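Local coordinates for protein restriction endonuclease Hpy99I (Helicobacter pylori, PDB 3GOX) that cuts double-stranded DNA at a specific target sequence, as a type II restriction endonuclease of the beta-beta-alpha-Me class that binds zinc, at residues 25-28 against 29-33; 146-149 against 150-153. All blocks are in the same frame, centred on the assembly; numbering follows the deposited sequence.

Contact 1: 25-28 against 29-33; sequences GNIV and PNSVG
A type II beta turn, Val28-Pro29-Asn30-Ser31, leads the loop after strand 17-20 into strand 32-39 of the SH3-like domain, and Val28 and Ser31 close it. The carbonyl oxygen of Val28 takes two bonds from Ser31. The backbone Ser31 N lies 3.3 Å from Val28 O, the usual closure of such a turn, while the hydroxyl Ser31 OG comes closer, 2.7 Å from the same Val28 O. Both donors approach from one face of the carbonyl, tilted out of its plane, so the serine grips the oxygen like a pincer. The side-chain torsion explains this: OG lies beside the serine's own backbone N (chi1 -65°), which brings both donors to bear on one acceptor.

The two corner residues suit a type II turn. Pro29 has its phi fixed by the ring near the value the first corner needs, and Asn30 tolerates the positive phi of the second (76°) better than most residues that have a side chain. Asn30 is also tied by backbone bonds to Ala20 and Leu84, so the turn is pinned to strand 17-20 and to the start of strand 84-86. The side chain of Ser31 is about 7 Å from that of the zinc ligand Cys81.

Around the serine, branched side chains fill in. Ile27 is buried against Phe47 of strand 42-47, and its CG2 branch meets Ser31 CB at 3.5 Å, a tight carbon contact. Serine is small enough to fit there and still supply a donor. Val28 CB lies 3.4 Å from Pro29 CD, a closeness imposed by the peptide link between them, while the valine's CG2 methyl lies alongside the hydroxyl, with Val28 CG2 3.5 Å from Ser31 OG.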
ATOM      1  N   GLY A  25     -30.186  -8.679 -20.370  1.00 15.39           N
ATOM      2  CA  GLY A  25     -30.835  -8.569 -19.065  1.00 15.13           C
ATOM      3  C   GLY A  25     -30.157  -7.493 -18.229  1.00 14.97           C
ATOM      4  O   GLY A  25     -30.172  -6.316 -18.605  1.00 15.90           O
ATOM      5  N   ASN A  26     -29.532  -7.912 -17.126  1.00 15.89           N
ATOM      6  CA  ASN A  26     -28.819  -6.999 -16.218  1.00 16.19           C
ATOM      7  C   ASN A  26     -27.464  -6.577 -16.735  1.00 15.05           C
ATOM      8  O   ASN A  26     -26.852  -5.658 -16.176  1.00 15.75           O
ATOM      9  CB  ASN A  26     -28.568  -7.657 -14.852  1.00 17.45           C
ATOM     10  CG  ASN A  26     -29.829  -7.978 -14.111  1.00 20.09           C
ATOM     11  OD1 ASN A  26     -30.790  -7.211 -14.123  1.00 22.32           O
ATOM     12  ND2 ASN A  26     -29.822  -9.121 -13.416  1.00 23.15           N
ATOM     13  N   ILE A  27     -26.983  -7.246 -17.785  1.00 14.23           N
ATOM     14  CA  ILE A  27     -25.612  -7.078 -18.264  1.00 13.76           C
ATOM     15  C   ILE A  27     -25.543  -6.005 -19.342  1.00 12.96           C
ATOM     16  O   ILE A  27     -26.129  -6.164 -20.408  1.00 13.63           O
ATOM     17  CB  ILE A  27     -25.086  -8.391 -18.847  1.00 14.92           C
ATOM     18  CG1 ILE A  27     -25.195  -9.511 -17.811  1.00 14.46           C
ATOM     19  CG2 ILE A  27     -23.659  -8.222 -19.344  1.00 14.26           C
ATOM     20  CD1 ILE A  27     -24.464  -9.271 -16.511  1.00 17.25           C
ATOM     21  N   VAL A  28     -24.807  -4.932 -19.066  1.00 12.70           N
ATOM     22  CA  VAL A  28     -24.682  -3.834 -20.030  1.00 12.40           C
ATOM     23  C   VAL A  28     -23.677  -4.169 -21.133  1.00 12.51           C
ATOM     24  O   VAL A  28     -22.787  -5.010 -20.954  1.00 12.49           O
ATOM     25  CB  VAL A  28     -24.263  -2.489 -19.371  1.00 11.97           C
ATOM     26  CG1 VAL A  28     -25.345  -2.014 -18.398  1.00 12.27           C
ATOM     27  CG2 VAL A  28     -22.868  -2.574 -18.720  1.00 13.72           C
ATOM     28  N   PRO A  29     -23.797  -3.497 -22.290  1.00 12.63           N
ATOM     29  CA  PRO A  29     -22.801  -3.697 -23.323  1.00 12.53           C
ATOM     30  C   PRO A  29     -21.376  -3.461 -22.842  1.00 13.16           C
ATOM     31  O   PRO A  29     -21.156  -2.641 -21.969  1.00 13.74           O
ATOM     32  CB  PRO A  29     -23.200  -2.698 -24.415  1.00 12.45           C
ATOM     33  CG  PRO A  29     -24.641  -2.497 -24.196  1.00 13.05           C
ATOM     34  CD  PRO A  29     -24.844  -2.554 -22.724  1.00 12.87           C
ATOM     35  N   ASN A  30     -20.439  -4.226 -23.411  1.00 13.24           N
ATOM     36  CA  ASN A  30     -19.004  -4.142 -23.123  1.00 13.11           C
ATOM     37  C   ASN A  30     -18.595  -4.767 -21.802  1.00 12.74           C
ATOM     38  O   ASN A  30     -17.412  -4.755 -21.441  1.00 12.10           O
ATOM     39  CB  ASN A  30     -18.468  -2.710 -23.237  1.00 12.88           C
ATOM     40  CG  ASN A  30     -18.645  -2.148 -24.612  1.00 16.42           C
ATOM     41  OD1 ASN A  30     -18.580  -2.881 -25.583  1.00 19.10           O
ATOM     42  ND2 ASN A  30     -18.898  -0.853 -24.704  1.00 19.30           N
ATOM     43  N   SER A  31     -19.549  -5.407 -21.131  1.00 12.65           N
ATOM     44  CA  SER A  31     -19.240  -6.245 -19.962  1.00 12.44           C
ATOM     45  C   SER A  31     -18.399  -7.419 -20.398  1.00 12.49           C
ATOM     46  O   SER A  31     -18.769  -8.114 -21.347  1.00 12.60           O
ATOM     47  CB  SER A  31     -20.528  -6.751 -19.326  1.00 12.61           C
ATOM     48  OG  SER A  31     -21.300  -5.693 -18.784  1.00 12.67           O
ATOM     49  N   VAL A  32     -17.280  -7.655 -19.712  1.00 11.78           N
ATOM     50  CA  VAL A  32     -16.381  -8.773 -19.997  1.00 12.57           C
ATOM     51  C   VAL A  32     -16.871 -10.022 -19.287  1.00 12.30           C
ATOM     52  O   VAL A  32     -17.213 -10.015 -18.104  1.00 13.74           O
ATOM     53  CB  VAL A  32     -14.927  -8.464 -19.569  1.00 12.29           C
ATOM     54  CG1 VAL A  32     -13.986  -9.662 -19.850  1.00 13.14           C
ATOM     55  CG2 VAL A  32     -14.448  -7.222 -20.309  1.00 12.80           C
ATOM     56  N   GLY A  33     -16.873 -11.117 -20.035  1.00 13.23           N
ATOM     57  CA  GLY A  33     -17.183 -12.431 -19.501  1.00 13.77           C
ATOM     58  C   GLY A  33     -16.183 -13.465 -19.962  1.00 13.63           C
ATOM     59  O   GLY A  33     -15.446 -13.262 -20.926  1.00 13.35           O
TER

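Contact 2: 146-149 against 150-153; sequences RSIV and GVTA
Ile148 and Val151 lie side by side and point the same way, with Ile148 CG2 3.8 Å from Val151 CB, while Thr152 crosses Ile148 at a slant and turns its hydroxyl to the backbone. Strand 146-148 ends here and the chain doubles back through a tight turn. Thr152 OG1 accepts the amide of Ile148 in an almost straight bond, Ile148 N to Thr152 OG1 2.8 Å with an angle of 170° at the hydrogen. The threonine torsion (chi1 62°) sets OG1 between its own N and carbonyl carbon, facing the strand.

The carbonyl of the same isoleucine is held too. Ile148 O receives Val151 N, which stands above the carbonyl plane, and Thr152 N, which lies in it, each at 2.9 Å. Gly150 suits the bend because its positive phi (78°) favours glycine. Its amide bonds to Ala153 O, 2.9 Å from Gly150 N, and a single backbone bridge joins Val149 to Ala153. The small Ala153 lets the returning chain come close, its CB resting 3.6 Å from Ser147 CB.

Strand 146-148 pairs antiparallel with 137-139, Ser147 and Val149 packing on Phe138, and Ala153 lies near zinc ligand Cys171. In the second subunit, Ile66 meets Ile148 and Val151, and His82 NE2 is hydrogen-bonded to Thr152 OG1, placing the turn in the dimer interface. It leads into strand 155-159, which with strand 166-171 and helix 172-180 is consistent with the beta-beta-alpha-Me finger, where Asp158 and Asn175 bind sodium.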
ATOM      1  N   ARG A 146       7.677   5.606  15.257  1.00 16.13           N
ATOM      2  CA  ARG A 146       8.095   6.981  15.445  1.00 16.32           C
ATOM      3  C   ARG A 146       8.670   7.520  14.136  1.00 15.88           C
ATOM      4  O   ARG A 146       9.263   6.778  13.321  1.00 17.01           O
ATOM      5  CB  ARG A 146       9.116   7.094  16.579  1.00 16.64           C
ATOM      6  CG  ARG A 146       8.581   6.666  17.928  1.00 16.90           C
ATOM      7  CD  ARG A 146       9.594   6.856  19.041  1.00 19.23           C
ATOM      8  NE  ARG A 146      10.687   5.913  18.860  1.00 18.78           N
ATOM      9  CZ  ARG A 146      10.654   4.629  19.206  1.00 19.79           C
ATOM     10  NH1 ARG A 146       9.603   4.112  19.836  1.00 19.17           N
ATOM     11  NH2 ARG A 146      11.694   3.855  18.962  1.00 22.60           N
ATOM     12  N   SER A 147       8.479   8.814  13.916  1.00 14.91           N
ATOM     13  CA  SER A 147       8.966   9.475  12.716  1.00 15.30           C
ATOM     14  C   SER A 147       9.124  10.970  12.947  1.00 14.37           C
ATOM     15  O   SER A 147       8.702  11.497  13.973  1.00 15.16           O
ATOM     16  CB  SER A 147       8.020   9.229  11.532  1.00 16.71           C
ATOM     17  OG  SER A 147       6.737   9.777  11.764  1.00 18.74           O
ATOM     18  N   ILE A 148       9.796  11.629  12.011  1.00 13.26           N
ATOM     19  CA  ILE A 148       9.934  13.089  11.968  1.00 13.13           C
ATOM     20  C   ILE A 148       9.028  13.566  10.839  1.00 13.94           C
ATOM     21  O   ILE A 148       9.199  13.162   9.681  1.00 14.16           O
ATOM     22  CB  ILE A 148      11.389  13.533  11.682  1.00 13.61           C
ATOM     23  CG1 ILE A 148      12.361  12.993  12.732  1.00 13.04           C
ATOM     24  CG2 ILE A 148      11.491  15.059  11.605  1.00 14.95           C
ATOM     25  CD1 ILE A 148      13.801  13.098  12.278  1.00 14.92           C
ATOM     26  N   VAL A 149       8.001  14.332  11.197  1.00 14.09           N
ATOM     27  CA  VAL A 149       6.935  14.700  10.272  1.00 14.93           C
ATOM     28  C   VAL A 149       7.473  15.387   9.011  1.00 14.87           C
ATOM     29  O   VAL A 149       8.158  16.411   9.093  1.00 15.64           O
ATOM     30  CB  VAL A 149       5.895  15.611  10.965  1.00 14.90           C
ATOM     31  CG1 VAL A 149       4.777  15.981   9.971  1.00 16.29           C
ATOM     32  CG2 VAL A 149       5.327  14.911  12.197  1.00 14.98           C
ATOM     33  N   GLY A 150       7.150  14.816   7.847  1.00 15.90           N
ATOM     34  CA  GLY A 150       7.602  15.363   6.566  1.00 16.03           C
ATOM     35  C   GLY A 150       9.034  15.058   6.204  1.00 16.69           C
ATOM     36  O   GLY A 150       9.506  15.508   5.159  1.00 18.45           O
ATOM     37  N   VAL A 151       9.737  14.311   7.062  1.00 14.80           N
ATOM     38  CA  VAL A 151      11.134  13.932   6.820  1.00 15.34           C
ATOM     39  C   VAL A 151      11.324  12.408   6.774  1.00 14.99           C
ATOM     40  O   VAL A 151      11.850  11.891   5.776  1.00 16.04           O
ATOM     41  CB  VAL A 151      12.072  14.574   7.856  1.00 15.23           C
ATOM     42  CG1 VAL A 151      13.527  14.126   7.683  1.00 16.18           C
ATOM     43  CG2 VAL A 151      12.001  16.088   7.748  1.00 15.88           C
ATOM     44  N   THR A 152      10.950  11.685   7.831  1.00 14.72           N
ATOM     45  CA  THR A 152      11.015  10.200   7.812  1.00 14.26           C
ATOM     46  C   THR A 152       9.665   9.484   7.669  1.00 14.90           C
ATOM     47  O   THR A 152       9.627   8.243   7.549  1.00 16.26           O
ATOM     48  CB  THR A 152      11.813   9.606   8.971  1.00 14.68           C
ATOM     49  OG1 THR A 152      11.189   9.953  10.203  1.00 14.39           O
ATOM     50  CG2 THR A 152      13.265  10.112   8.963  1.00 15.66           C
ATOM     51  N   ALA A 153       8.575  10.246   7.687  1.00 14.76           N
ATOM     52  CA  ALA A 153       7.261   9.774   7.238  1.00 15.49           C
ATOM     53  C   ALA A 153       6.380  10.974   6.947  1.00 15.34           C
ATOM     54  O   ALA A 153       6.455  12.018   7.616  1.00 16.03           O
ATOM     55  CB  ALA A 153       6.610   8.862   8.262  1.00 16.15           C
TER

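In the fold
Contact 1 comes first along the chain, in the SH3-like domain, and contact 2 follows in the range related to recombination endonuclease VII. Their centres are about 47 Å apart, on opposite sides of the chain's centre, with nearest atoms about 39 Å apart. They share no sheet: 29-33 runs into strand 32-39 of a five-stranded antiparallel sheet, whereas 146-149 holds one strand of a two-stranded one. Each lies near a different four-cysteine zinc site. Residues 146-153 bond to Ile48 and His82 of the second subunit, whose counterparts bond to Val32 within their own chain, so contact 2 of one subunit comes against the neighbourhood of contact 1 of the other. Contact 2 also approaches the bound DNA to about 4 Å.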